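Local structure of COG1633: Uncharacterized conserved protein (Magnetospirillum magnetotacticum, 2OH3) at residues Arg107-Tyr112 against Glu134-Val139; Ala7-His12 against Ala129-Glu134; Ala21-Glu26 against Tyr74-Pro79; Lys58-Ala63 against Asp121-Arg126. The protein is of unknown function but probably belongs to the rubrerythrin branch of the ferritin-like four-helix-bundle proteins, and binds a zinc ion. One frame throughout, in Å; residues are numbered along the deposited sequence.

Interaction 1 (Arg107-Tyr112 against Glu134-Val139); sequences RGMEYY and EEAEHV. With ZN (zinc ion), chain B.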
loop_
_atom_site.group_PDB
_atom_site.type_symbol
_atom_site.label_atom_id
_atom_site.label_comp_id
_atom_site.label_asym_id
_atom_site.label_seq_id
_atom_site.Cartn_x
_atom_site.Cartn_y
_atom_site.Cartn_z
ATOM N N ARG A 107 -5.152 13.625 1.940
ATOM C CA ARG A 107 -4.195 13.124 2.926
ATOM C C ARG A 107 -2.802 13.729 2.705
ATOM O O ARG A 107 -2.145 14.121 3.647
ATOM C CB ARG A 107 -4.142 11.593 2.916
ATOM C CG ARG A 107 -5.413 10.973 3.469
ATOM C CD ARG A 107 -5.417 9.437 3.503
ATOM N NE ARG A 107 -6.795 8.952 3.616
ATOM N N GLY A 108 -2.354 13.831 1.467
ATOM C CA GLY A 108 -1.062 14.442 1.218
ATOM C C GLY A 108 -1.049 15.913 1.608
ATOM O O GLY A 108 -0.129 16.361 2.261
HETATM N N MSE A 109 -2.097 16.653 1.234
HETATM C CA MSE A 109 -2.258 18.054 1.600
HETATM C C MSE A 109 -2.150 18.227 3.074
HETATM O O MSE A 109 -1.460 19.137 3.550
HETATM C CB MSE A 109 -3.630 18.577 1.178
HETATM C CG MSE A 109 -3.814 20.058 1.312
HETATM SE SE MSE A 109 -5.673 20.519 1.089
HETATM C CE MSE A 109 -6.406 19.635 2.562
ATOM N N GLU A 110 -2.885 17.389 3.807
ATOM C CA GLU A 110 -2.873 17.462 5.248
ATOM C C GLU A 110 -1.505 17.204 5.860
ATOM O O GLU A 110 -1.146 17.865 6.825
ATOM C CB GLU A 110 -3.920 16.523 5.830
ATOM C CG GLU A 110 -5.340 17.109 5.679
ATOM C CD GLU A 110 -6.401 16.229 6.283
ATOM O OE1 GLU A 110 -6.087 15.048 6.585
ATOM O OE2 GLU A 110 -7.540 16.727 6.444
ATOM N N TYR A 111 -0.745 16.257 5.320
ATOM C CA TYR A 111 0.652 16.084 5.778
ATOM C C TYR A 111 1.496 17.346 5.617
ATOM O O TYR A 111 2.249 17.764 6.512
ATOM C CB TYR A 111 1.382 14.944 5.060
ATOM C CG TYR A 111 2.869 15.000 5.421
ATOM C CD1 TYR A 111 3.312 14.572 6.658
ATOM C CD2 TYR A 111 3.782 15.593 4.579
ATOM C CE1 TYR A 111 4.645 14.687 7.034
ATOM C CE2 TYR A 111 5.156 15.695 4.942
ATOM C CZ TYR A 111 5.564 15.236 6.143
ATOM O OH TYR A 111 6.877 15.335 6.539
ATOM N N TYR A 112 1.417 17.942 4.449
ATOM C CA TYR A 112 2.136 19.177 4.213
ATOM C C TYR A 112 1.697 20.300 5.153
ATOM O O TYR A 112 2.526 20.987 5.704
ATOM C CB TYR A 112 1.990 19.591 2.763
ATOM C CG TYR A 112 2.714 18.661 1.782
ATOM C CD1 TYR A 112 4.009 18.232 2.005
ATOM C CD2 TYR A 112 2.066 18.208 0.642
ATOM C CE1 TYR A 112 4.668 17.364 1.071
ATOM C CE2 TYR A 112 2.673 17.361 -0.264
ATOM C CZ TYR A 112 3.978 16.952 -0.062
ATOM O OH TYR A 112 4.559 16.101 -0.991
ATOM N N GLU A 134 -0.550 23.891 -3.388
ATOM C CA GLU A 134 -0.701 23.208 -4.670
ATOM C C GLU A 134 -1.551 21.929 -4.567
ATOM O O GLU A 134 -2.361 21.671 -5.452
ATOM C CB GLU A 134 0.664 22.901 -5.305
ATOM C CG GLU A 134 0.602 22.182 -6.663
ATOM C CD GLU A 134 0.322 23.076 -7.864
ATOM O OE1 GLU A 134 0.540 24.306 -7.800
ATOM O OE2 GLU A 134 -0.100 22.523 -8.899
ATOM N N GLU A 135 -1.387 21.140 -3.520
ATOM C CA GLU A 135 -2.195 19.952 -3.396
ATOM C C GLU A 135 -3.637 20.341 -3.272
ATOM O O GLU A 135 -4.490 19.649 -3.798
ATOM C CB GLU A 135 -1.717 19.077 -2.225
ATOM C CG GLU A 135 -0.293 18.568 -2.488
ATOM C CD GLU A 135 -0.189 17.892 -3.847
ATOM O OE1 GLU A 135 -1.064 17.087 -4.131
ATOM O OE2 GLU A 135 0.707 18.200 -4.652
ATOM N N ALA A 136 -3.896 21.477 -2.619
ATOM C CA ALA A 136 -5.247 22.031 -2.436
ATOM C C ALA A 136 -5.887 22.386 -3.760
ATOM O O ALA A 136 -7.085 22.181 -3.967
ATOM C CB ALA A 136 -5.209 23.272 -1.526
ATOM N N GLU A 137 -5.081 22.873 -4.691
ATOM C CA GLU A 137 -5.597 23.150 -6.031
ATOM C C GLU A 137 -5.977 21.845 -6.708
ATOM O O GLU A 137 -6.865 21.831 -7.532
ATOM C CB GLU A 137 -4.562 23.855 -6.878
ATOM C CG GLU A 137 -4.321 25.247 -6.457
ATOM C CD GLU A 137 -3.232 25.882 -7.298
ATOM O OE1 GLU A 137 -3.525 26.267 -8.451
ATOM O OE2 GLU A 137 -2.077 25.982 -6.819
ATOM N N HIS A 138 -5.289 20.759 -6.388
ATOM C CA HIS A 138 -5.639 19.450 -6.993
ATOM C C HIS A 138 -6.960 18.926 -6.490
ATOM O O HIS A 138 -7.753 18.375 -7.256
ATOM C CB HIS A 138 -4.577 18.424 -6.717
ATOM C CG HIS A 138 -3.256 18.776 -7.307
ATOM N ND1 HIS A 138 -2.110 18.053 -7.058
ATOM C CD2 HIS A 138 -2.895 19.780 -8.140
ATOM C CE1 HIS A 138 -1.096 18.605 -7.700
ATOM N NE2 HIS A 138 -1.544 19.642 -8.379
ATOM N N VAL A 139 -7.204 19.127 -5.202
ATOM C CA VAL A 139 -8.446 18.696 -4.594
ATOM C C VAL A 139 -9.579 19.457 -5.245
ATOM O O VAL A 139 -10.551 18.853 -5.673
ATOM C CB VAL A 139 -8.427 18.914 -3.065
ATOM C CG1 VAL A 139 -9.760 18.579 -2.450
ATOM C CG2 VAL A 139 -7.330 18.049 -2.446
HETATM ZN ZN ZN B . -1.755 16.487 -5.763
#
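Met109 and Tyr112 of one helix meet Glu135 and Ala136 of the next. The two helices run nearly antiparallel, at 157°, with axes 9.0 Å apart. No hydrogen bond crosses between them, and the meeting is one of carbon and selenium surfaces. Met109, present as selenomethionine, lies alongside the opposite helix: its CB touches Glu135 CB at 3.9 Å. Its chain runs extended through CG, which stands anti to the backbone N (chi1 -171°). This carries SE over to Ala136, 3.8 Å from CB. Tyr112 uses the edge of its ring, where CE2 lies 3.9 Å from Glu135 CG, close to the ring plane. Phe131 packs edge-to-face with the same tyrosine.

Metal bonds form the second group. Glu135 OE1 binds the zinc ion at 1.9 Å, while OE2 of the same carboxylate stays 3.2 Å from the metal. A bend at chi2 (-52°) turns this carboxylate off the packed CG toward the zinc ion. His138 adds ND1, 2.1 Å from the zinc ion, and Glu105 supplies a further ligand.

A hydrogen bond forms the second shell. In the conformer described, His138 NE2 makes a long, bent bond to Glu134 OE2, tilted from the ring plane, which can only loosely steady the imidazole. Glu135 thus serves twice: its methylene groups pack between the helices while OE1 holds the zinc ion.

Interaction 2 (Ala7-His12 against Ala129-Glu134); sequences AEFLAH and ADFAAE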
loop_
_atom_site.group_PDB
_atom_site.type_symbol
_atom_site.label_atom_id
_atom_site.label_comp_id
_atom_site.label_asym_id
_atom_site.label_seq_id
_atom_site.Cartn_x
_atom_site.Cartn_y
_atom_site.Cartn_z
ATOM N N ALA A 7 15.176 16.893 6.411
ATOM C CA ALA A 7 15.464 15.547 5.842
ATOM C C ALA A 7 14.236 14.665 5.860
ATOM O O ALA A 7 13.913 13.990 4.866
ATOM C CB ALA A 7 16.578 14.859 6.600
ATOM N N GLU A 8 13.574 14.675 7.017
ATOM C CA GLU A 8 12.340 13.950 7.217
ATOM C C GLU A 8 11.251 14.456 6.293
ATOM O O GLU A 8 10.553 13.645 5.694
ATOM C CB GLU A 8 11.874 14.048 8.670
ATOM C CG GLU A 8 12.728 13.250 9.615
ATOM C CD GLU A 8 12.378 13.498 11.073
ATOM O OE1 GLU A 8 11.940 14.610 11.435
ATOM O OE2 GLU A 8 12.537 12.554 11.861
ATOM N N PHE A 9 11.123 15.778 6.168
ATOM C CA PHE A 9 10.119 16.368 5.270
ATOM C C PHE A 9 10.354 15.972 3.801
ATOM O O PHE A 9 9.430 15.516 3.117
ATOM C CB PHE A 9 10.071 17.881 5.420
ATOM C CG PHE A 9 9.050 18.562 4.522
ATOM C CD1 PHE A 9 7.730 18.659 4.897
ATOM C CD2 PHE A 9 9.429 19.099 3.299
ATOM C CE1 PHE A 9 6.812 19.277 4.088
ATOM C CE2 PHE A 9 8.507 19.692 2.478
ATOM C CZ PHE A 9 7.221 19.803 2.870
ATOM N N LEU A 10 11.593 16.117 3.333
ATOM C CA LEU A 10 11.922 15.765 1.965
ATOM C C LEU A 10 11.713 14.260 1.707
ATOM O O LEU A 10 11.240 13.894 0.640
ATOM C CB LEU A 10 13.336 16.198 1.628
ATOM C CG LEU A 10 13.522 17.736 1.647
ATOM C CD1 LEU A 10 14.968 18.053 1.336
ATOM C CD2 LEU A 10 12.558 18.443 0.673
ATOM N N ALA A 11 11.999 13.413 2.685
ATOM C CA ALA A 11 11.727 11.971 2.573
ATOM C C ALA A 11 10.255 11.714 2.418
ATOM O O ALA A 11 9.843 10.878 1.594
ATOM C CB ALA A 11 12.294 11.189 3.779
ATOM N N HIS A 12 9.444 12.432 3.188
ATOM C CA HIS A 12 8.006 12.317 3.055
ATOM C C HIS A 12 7.550 12.778 1.669
ATOM O O HIS A 12 6.856 12.073 0.933
ATOM C CB HIS A 12 7.282 13.109 4.138
ATOM C CG HIS A 12 7.035 12.335 5.390
ATOM N ND1 HIS A 12 7.992 12.183 6.381
ATOM C CD2 HIS A 12 5.926 11.697 5.839
ATOM C CE1 HIS A 12 7.487 11.473 7.374
ATOM N NE2 HIS A 12 6.239 11.162 7.069
ATOM N N ALA A 129 4.028 24.820 3.248
ATOM C CA ALA A 129 2.939 25.716 2.826
ATOM C C ALA A 129 2.756 25.788 1.319
ATOM O O ALA A 129 1.647 25.785 0.833
ATOM C CB ALA A 129 3.171 27.082 3.367
ATOM N N ASP A 130 3.864 25.874 0.594
ATOM C CA ASP A 130 3.846 25.896 -0.841
ATOM C C ASP A 130 3.251 24.610 -1.348
ATOM O O ASP A 130 2.339 24.648 -2.177
ATOM C CB ASP A 130 5.261 26.103 -1.406
ATOM C CG ASP A 130 5.772 27.534 -1.224
ATOM O OD1 ASP A 130 4.999 28.441 -0.860
ATOM O OD2 ASP A 130 6.971 27.756 -1.455
ATOM N N PHE A 131 3.730 23.475 -0.836
ATOM C CA PHE A 131 3.278 22.166 -1.329
ATOM C C PHE A 131 1.803 21.926 -0.985
ATOM O O PHE A 131 1.062 21.415 -1.813
ATOM C CB PHE A 131 4.112 21.012 -0.779
ATOM C CG PHE A 131 5.526 20.933 -1.325
ATOM C CD1 PHE A 131 6.050 21.898 -2.187
ATOM C CD2 PHE A 131 6.346 19.929 -0.899
ATOM C CE1 PHE A 131 7.379 21.826 -2.621
ATOM C CE2 PHE A 131 7.667 19.841 -1.328
ATOM C CZ PHE A 131 8.183 20.811 -2.175
ATOM N N ALA A 132 1.386 22.306 0.223
ATOM C CA ALA A 132 -0.031 22.210 0.643
ATOM C C ALA A 132 -0.980 23.030 -0.239
ATOM O O ALA A 132 -2.068 22.548 -0.582
ATOM C CB ALA A 132 -0.168 22.651 2.026
ATOM N N ALA A 133 -0.589 24.258 -0.590
ATOM C CA ALA A 133 -1.395 25.111 -1.459
ATOM C C ALA A 133 -1.605 24.471 -2.827
ATOM O O ALA A 133 -2.710 24.522 -3.376
ATOM C CB ALA A 133 -0.765 26.514 -1.604
ATOM N N GLU A 134 -0.550 23.891 -3.388
ATOM C CA GLU A 134 -0.701 23.208 -4.670
ATOM C C GLU A 134 -1.551 21.929 -4.567
ATOM O O GLU A 134 -2.361 21.671 -5.452
ATOM C CB GLU A 134 0.664 22.901 -5.305
ATOM C CG GLU A 134 0.602 22.182 -6.663
ATOM C CD GLU A 134 0.322 23.076 -7.864
ATOM O OE1 GLU A 134 0.540 24.306 -7.800
ATOM O OE2 GLU A 134 -0.100 22.523 -8.899
#
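Phe9 reaches across the bundle to Phe131, and these two rings carry the whole contact. The helices themselves stay well apart, with 11.1 Å between Phe9 CA and Phe131 CA. Phe9 CB points toward the other helix. From there a chi1 of -180° sets CG across from the backbone N and carries the ring toward residues 129-134. Around the Phe9 side chain lie Tyr111 and Ala115 of helix 94-118, and Val124 and Leu127 from earlier turns of the helix that carries Phe131. Only the far end of the ring meets residues 129-134. CE2 comes to 3.9 Å from Phe131 CE2, and CZ lies 3.9 Å from Phe131 CD2.

The two ring planes differ by 28°. Their centroids are 5.8 Å apart, so the rings are slid past each other and barely overlap. Phe131 comes in at a slant, with CD2 and CE2 leading. His53 makes an edge-to-face pair with it, and Ile57 also packs against it.

One turn on from Phe9's neighbour Glu8, His12 is tied to its own helix. Its ND1 donates to Glu8 O at 3.0 Å, in the plane of the imidazole. The same carbonyl takes His12 N from the opposite face. Tyr111 stacks on the His12 ring.

Both phenylalanines are buried, and with residues of the other helices they form part of the aromatic and apolar interior of a ferritin-like four-helix bundle.

Interaction 3 (Ala21-Glu26 against Tyr74-Pro79); sequences AERYVE and YRWKTP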
loop_
_atom_site.group_PDB
_atom_site.type_symbol
_atom_site.label_atom_id
_atom_site.label_comp_id
_atom_site.label_asym_id
_atom_site.label_seq_id
_atom_site.Cartn_x
_atom_site.Cartn_y
_atom_site.Cartn_z
ATOM N N ALA A 21 2.634 9.019 -8.404
ATOM C CA ALA A 21 2.898 8.629 -9.773
ATOM C C ALA A 21 2.454 7.219 -10.103
ATOM O O ALA A 21 1.891 7.005 -11.168
ATOM C CB ALA A 21 4.378 8.778 -10.115
ATOM N N GLU A 22 2.789 6.253 -9.260
ATOM C CA GLU A 22 2.372 4.879 -9.465
ATOM C C GLU A 22 0.876 4.695 -9.412
ATOM O O GLU A 22 0.325 3.927 -10.183
ATOM C CB GLU A 22 2.936 3.957 -8.376
ATOM C CG GLU A 22 4.385 3.656 -8.528
ATOM C CD GLU A 22 4.938 2.930 -7.311
ATOM O OE1 GLU A 22 4.136 2.228 -6.610
ATOM O OE2 GLU A 22 6.179 3.060 -7.099
ATOM N N ARG A 23 0.229 5.339 -8.459
ATOM C CA ARG A 23 -1.211 5.137 -8.259
ATOM C C ARG A 23 -2.044 5.754 -9.387
ATOM O O ARG A 23 -3.064 5.200 -9.807
ATOM C CB ARG A 23 -1.668 5.749 -6.957
ATOM C CG ARG A 23 -1.102 5.132 -5.657
ATOM C CD ARG A 23 -1.666 3.795 -5.301
ATOM N NE ARG A 23 -1.251 2.747 -6.218
ATOM C CZ ARG A 23 -0.014 2.302 -6.410
ATOM N NH1 ARG A 23 1.022 2.759 -5.738
ATOM N NH2 ARG A 23 0.190 1.346 -7.298
ATOM N N TYR A 24 -1.650 6.951 -9.789
ATOM C CA TYR A 24 -2.236 7.609 -10.970
ATOM C C TYR A 24 -2.015 6.917 -12.307
ATOM O O TYR A 24 -2.923 6.912 -13.105
ATOM C CB TYR A 24 -1.787 9.049 -11.043
ATOM C CG TYR A 24 -2.559 9.972 -10.118
ATOM C CD1 TYR A 24 -3.925 10.137 -10.275
ATOM C CD2 TYR A 24 -1.919 10.720 -9.149
ATOM C CE1 TYR A 24 -4.652 10.968 -9.454
ATOM C CE2 TYR A 24 -2.623 11.612 -8.355
ATOM C CZ TYR A 24 -4.009 11.692 -8.493
ATOM O OH TYR A 24 -4.769 12.537 -7.739
ATOM N N VAL A 25 -0.821 6.362 -12.583
ATOM C CA VAL A 25 -0.632 5.583 -13.790
ATOM C C VAL A 25 -1.603 4.432 -13.808
ATOM O O VAL A 25 -2.254 4.155 -14.812
ATOM C CB VAL A 25 0.794 5.067 -13.922
ATOM C CG1 VAL A 25 0.895 4.014 -15.005
ATOM C CG2 VAL A 25 1.741 6.233 -14.249
ATOM N N GLU A 26 -1.723 3.775 -12.668
ATOM C CA GLU A 26 -2.621 2.642 -12.468
ATOM C C GLU A 26 -4.078 3.021 -12.728
ATOM O O GLU A 26 -4.776 2.340 -13.476
ATOM C CB GLU A 26 -2.354 2.123 -11.043
ATOM C CG GLU A 26 -3.084 0.972 -10.594
ATOM C CD GLU A 26 -2.509 0.462 -9.252
ATOM O OE1 GLU A 26 -2.824 1.070 -8.207
ATOM O OE2 GLU A 26 -1.724 -0.523 -9.255
ATOM N N TYR A 74 3.335 6.884 3.882
ATOM C CA TYR A 74 3.221 7.552 2.580
ATOM C C TYR A 74 2.272 6.860 1.601
ATOM O O TYR A 74 1.802 7.510 0.701
ATOM C CB TYR A 74 4.618 7.784 1.940
ATOM C CG TYR A 74 5.320 6.472 1.638
ATOM C CD1 TYR A 74 5.001 5.758 0.485
ATOM C CD2 TYR A 74 6.239 5.897 2.536
ATOM C CE1 TYR A 74 5.567 4.554 0.221
ATOM C CE2 TYR A 74 6.841 4.661 2.241
ATOM C CZ TYR A 74 6.477 4.015 1.073
ATOM O OH TYR A 74 6.990 2.812 0.712
ATOM N N ARG A 75 2.006 5.564 1.758
ATOM C CA ARG A 75 1.095 4.865 0.832
ATOM C C ARG A 75 -0.322 5.456 0.842
ATOM O O ARG A 75 -0.858 5.808 1.885
ATOM C CB ARG A 75 1.003 3.389 1.147
ATOM C CG ARG A 75 2.150 2.571 0.659
ATOM C CD ARG A 75 1.882 1.136 0.939
ATOM N NE ARG A 75 2.840 0.286 0.247
ATOM C CZ ARG A 75 2.750 -1.024 0.188
ATOM N NH1 ARG A 75 1.821 -1.649 0.865
ATOM N NH2 ARG A 75 3.656 -1.722 -0.477
ATOM N N TRP A 76 -0.951 5.513 -0.324
ATOM C CA TRP A 76 -2.396 5.729 -0.376
ATOM C C TRP A 76 -3.141 4.690 0.439
ATOM O O TRP A 76 -2.711 3.524 0.550
ATOM C CB TRP A 76 -2.886 5.708 -1.825
ATOM C CG TRP A 76 -2.489 6.904 -2.617
ATOM C CD1 TRP A 76 -1.419 7.752 -2.392
ATOM C CD2 TRP A 76 -3.108 7.370 -3.819
ATOM N NE1 TRP A 76 -1.373 8.725 -3.370
ATOM C CE2 TRP A 76 -2.383 8.498 -4.265
ATOM C CE3 TRP A 76 -4.216 6.950 -4.553
ATOM C CZ2 TRP A 76 -2.748 9.223 -5.385
ATOM C CZ3 TRP A 76 -4.581 7.674 -5.675
ATOM C CH2 TRP A 76 -3.843 8.799 -6.077
ATOM N N LYS A 77 -4.255 5.113 1.034
ATOM C CA LYS A 77 -5.120 4.236 1.832
ATOM C C LYS A 77 -5.666 3.172 0.894
ATOM O O LYS A 77 -5.847 3.418 -0.272
ATOM C CB LYS A 77 -6.275 5.049 2.452
ATOM C CG LYS A 77 -6.787 4.601 3.813
ATOM C CD LYS A 77 -8.312 4.955 4.013
ATOM C CE LYS A 77 -8.892 4.498 5.367
ATOM N NZ LYS A 77 -8.266 5.133 6.603
ATOM N N THR A 78 -5.885 1.960 1.372
ATOM C CA THR A 78 -6.469 0.944 0.493
ATOM C C THR A 78 -7.941 1.355 0.290
ATOM O O THR A 78 -8.572 1.867 1.215
ATOM C CB THR A 78 -6.331 -0.522 1.048
ATOM O OG1 THR A 78 -7.033 -0.647 2.281
ATOM C CG2 THR A 78 -4.837 -0.922 1.255
ATOM N N PRO A 79 -8.480 1.149 -0.916
ATOM C CA PRO A 79 -9.853 1.571 -1.221
ATOM C C PRO A 79 -10.887 0.636 -0.570
ATOM O O PRO A 79 -10.500 -0.354 0.022
ATOM C CB PRO A 79 -9.908 1.467 -2.745
ATOM C CG PRO A 79 -8.944 0.365 -3.083
ATOM C CD PRO A 79 -7.827 0.500 -2.072
#
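Trp76 lies against Arg23 and Tyr24, where the connection between helices 37-61 and 94-118 of the four-helix bundle crosses helix 6-33. Arg23 CB sits 3.6 Å from the centroid of the six-membered ring of Trp76, a CH-pi contact only 6° off the normal. Arg23 CG continues over the same face. The indole edge points at the face of Tyr24 in a T-shaped pair, planes at 89°, with CH2 3.8 Å from Tyr24 CZ. A leucine in place of Trp76 would probably leave the Arg23 methylenes and the Tyr24 face without their flat partner and open a gap there.

Further out, Trp76 N bonds to Glu19, and Tyr24 OH bonds to the zinc ligand Glu105. Arg23 bends at chi2 (-73°) and chi3, which brings its guanidinium back along its own helix to Glu22 and Glu26. Glu26 OE1 bonds Ser71 OG of the second subunit. Arg23 NE donates to the same Glu26 OE1 at 3.0 Å, within the guanidinium plane.

Interaction 4 (Lys58-Ala63 against Asp121-Arg126); sequences KQRSRA and DPEVKR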
loop_
_atom_site.group_PDB
_atom_site.type_symbol
_atom_site.label_atom_id
_atom_site.label_comp_id
_atom_site.label_asym_id
_atom_site.label_seq_id
_atom_site.Cartn_x
_atom_site.Cartn_y
_atom_site.Cartn_z
ATOM N N LYS A 58 13.761 15.593 -5.436
ATOM C CA LYS A 58 14.982 14.787 -5.506
ATOM C C LYS A 58 16.251 15.644 -5.614
ATOM O O LYS A 58 17.285 15.319 -5.002
ATOM C CB LYS A 58 14.907 13.800 -6.665
ATOM C CG LYS A 58 13.998 12.598 -6.318
ATOM C CD LYS A 58 13.625 11.740 -7.550
ATOM C CE LYS A 58 12.605 10.640 -7.189
ATOM N NZ LYS A 58 12.346 9.755 -8.366
ATOM N N GLN A 59 16.169 16.728 -6.388
ATOM C CA GLN A 59 17.276 17.670 -6.473
ATOM C C GLN A 59 17.545 18.272 -5.086
ATOM O O GLN A 59 18.673 18.292 -4.639
ATOM C CB GLN A 59 17.033 18.733 -7.551
ATOM C CG GLN A 59 17.562 18.312 -8.930
ATOM C CD GLN A 59 19.076 18.458 -9.064
ATOM O OE1 GLN A 59 19.793 17.472 -9.277
ATOM N NE2 GLN A 59 19.573 19.689 -8.936
ATOM N N ARG A 60 16.508 18.696 -4.382
ATOM C CA ARG A 60 16.687 19.228 -3.017
ATOM C C ARG A 60 17.366 18.227 -2.054
ATOM O O ARG A 60 18.236 18.584 -1.222
ATOM C CB ARG A 60 15.323 19.648 -2.431
ATOM C CG ARG A 60 14.638 20.744 -3.182
ATOM C CD ARG A 60 13.332 21.161 -2.473
ATOM N NE ARG A 60 12.642 22.172 -3.278
ATOM C CZ ARG A 60 12.981 23.449 -3.346
ATOM N NH1 ARG A 60 13.991 23.929 -2.626
ATOM N NH2 ARG A 60 12.303 24.267 -4.133
ATOM N N SER A 61 16.999 16.959 -2.210
ATOM C CA SER A 61 17.337 15.948 -1.224
ATOM C C SER A 61 18.738 15.414 -1.380
ATOM O O SER A 61 19.216 14.722 -0.481
ATOM C CB SER A 61 16.344 14.794 -1.278
ATOM O OG SER A 61 16.441 14.153 -2.527
ATOM N N ARG A 62 19.403 15.750 -2.488
ATOM C CA ARG A 62 20.794 15.368 -2.677
ATOM C C ARG A 62 21.685 15.932 -1.573
ATOM O O ARG A 62 22.739 15.417 -1.299
ATOM C CB ARG A 62 21.323 15.897 -4.000
ATOM C CG ARG A 62 20.741 15.295 -5.238
ATOM C CD ARG A 62 21.125 16.134 -6.481
ATOM N NE ARG A 62 22.571 16.240 -6.679
ATOM N N ALA A 63 21.269 17.031 -0.960
ATOM C CA ALA A 63 22.064 17.654 0.105
ATOM C C ALA A 63 21.991 16.882 1.408
ATOM O O ALA A 63 22.755 17.156 2.317
ATOM C CB ALA A 63 21.582 19.058 0.346
ATOM N N ASP A 121 11.845 24.353 11.561
ATOM C CA ASP A 121 12.733 24.682 10.457
ATOM C C ASP A 121 11.944 25.547 9.458
ATOM O O ASP A 121 10.912 25.105 8.939
ATOM C CB ASP A 121 13.262 23.397 9.790
ATOM C CG ASP A 121 14.366 23.663 8.762
ATOM O OD1 ASP A 121 14.431 24.789 8.189
ATOM O OD2 ASP A 121 15.202 22.749 8.550
ATOM N N PRO A 122 12.409 26.778 9.198
ATOM C CA PRO A 122 11.699 27.682 8.272
ATOM C C PRO A 122 11.546 27.138 6.849
ATOM O O PRO A 122 10.533 27.420 6.216
ATOM C CB PRO A 122 12.556 28.939 8.261
ATOM C CG PRO A 122 13.406 28.844 9.441
ATOM C CD PRO A 122 13.608 27.416 9.769
ATOM N N GLU A 123 12.510 26.354 6.364
ATOM C CA GLU A 123 12.361 25.714 5.046
ATOM C C GLU A 123 11.216 24.702 4.987
ATOM O O GLU A 123 10.543 24.546 3.963
ATOM C CB GLU A 123 13.665 25.049 4.651
ATOM C CG GLU A 123 13.719 24.521 3.206
ATOM C CD GLU A 123 13.706 25.606 2.125
ATOM O OE1 GLU A 123 13.329 26.778 2.390
ATOM O OE2 GLU A 123 14.052 25.255 0.974
ATOM N N VAL A 124 10.984 24.007 6.088
ATOM C CA VAL A 124 9.906 23.042 6.142
ATOM C C VAL A 124 8.598 23.823 6.139
ATOM O O VAL A 124 7.668 23.489 5.386
ATOM C CB VAL A 124 10.039 22.113 7.340
ATOM C CG1 VAL A 124 8.805 21.238 7.488
ATOM C CG2 VAL A 124 11.305 21.219 7.175
ATOM N N LYS A 125 8.564 24.885 6.932
ATOM C CA LYS A 125 7.454 25.834 6.933
ATOM C C LYS A 125 7.136 26.369 5.529
ATOM O O LYS A 125 5.991 26.404 5.124
ATOM C CB LYS A 125 7.743 26.997 7.880
ATOM C CG LYS A 125 7.721 26.608 9.379
ATOM C CD LYS A 125 7.800 27.859 10.297
ATOM C CE LYS A 125 7.530 27.491 11.731
ATOM N NZ LYS A 125 6.380 26.492 11.864
ATOM N N ARG A 126 8.176 26.736 4.782
ATOM C CA ARG A 126 8.015 27.330 3.477
ATOM C C ARG A 126 7.555 26.280 2.472
ATOM O O ARG A 126 6.574 26.482 1.784
ATOM C CB ARG A 126 9.347 27.955 3.014
ATOM C CG ARG A 126 9.242 28.845 1.763
ATOM C CD ARG A 126 10.633 29.331 1.304
ATOM N NE ARG A 126 11.436 28.242 0.745
ATOM C CZ ARG A 126 11.446 27.862 -0.537
ATOM N NH1 ARG A 126 10.684 28.443 -1.442
ATOM N NH2 ARG A 126 12.222 26.857 -0.936
#
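Arg60 and Glu123 have the closest backbones of the two segments, yet their CA atoms stand 11.2 Å apart, so long side chains must bridge the distance. Within residues 121-126, Glu123 and Arg126 form a side-on pair. Arg126 NE donates to Glu123 OE1 at 2.9 Å. Arg126 NH2 donates to Glu123 OE2 in a nearly straight bond of 3.1 Å. Both oxygens lie in the guanidinium plane. Arg126 chi3 (70°) bends its chain to offer this edge.

Arg60 arrives extended from CG to NE, at about a right angle to both chains. Its NH1 is 3.8 Å from Glu123 OE2, a long salt bridge of charges alone, since the oxygen lies well out of the Arg60 guanidinium plane. The same NH1 is 3.8 Å from Arg126 NH2. Glu123 OE2 lies beside both guanidinium groups, and its charge probably offsets their closeness. For Glu123, an alanine here would probably leave the two neighbouring arginines without their shared carboxylate, and Arg126 freer to turn.

Asp121 caps the second helix, its OD1 accepting from Glu123 N. The contact lies on the surface at one end of the bundle, joining the C-terminal part of helix 37-61 to the first turn of helix 122-148, with Leu6 of helix 6-33 touching Glu123.

From the N terminus, residues 7-12 open the long loop that interaction 2 closes at 129-134. Interaction 3 (21-26 with 74-79) and interaction 4 (58-63 with 121-126) are nested inside that loop, and they cross each other. Interaction 1 (107-112 with 134-139) opens after interaction 3 has closed. It crosses both interaction 2 and interaction 4. Helix 122-148 serves interactions 1, 2 and 4, and is tied in turn to helices 94-118, 6-33 and 37-61. Interactions 1 and 2 share Glu134 and touch through Tyr112 and Phe131. Phe9 and Leu10 join interaction 2 to interaction 4. Interaction 3 ties the interhelical connection to helix 6-33.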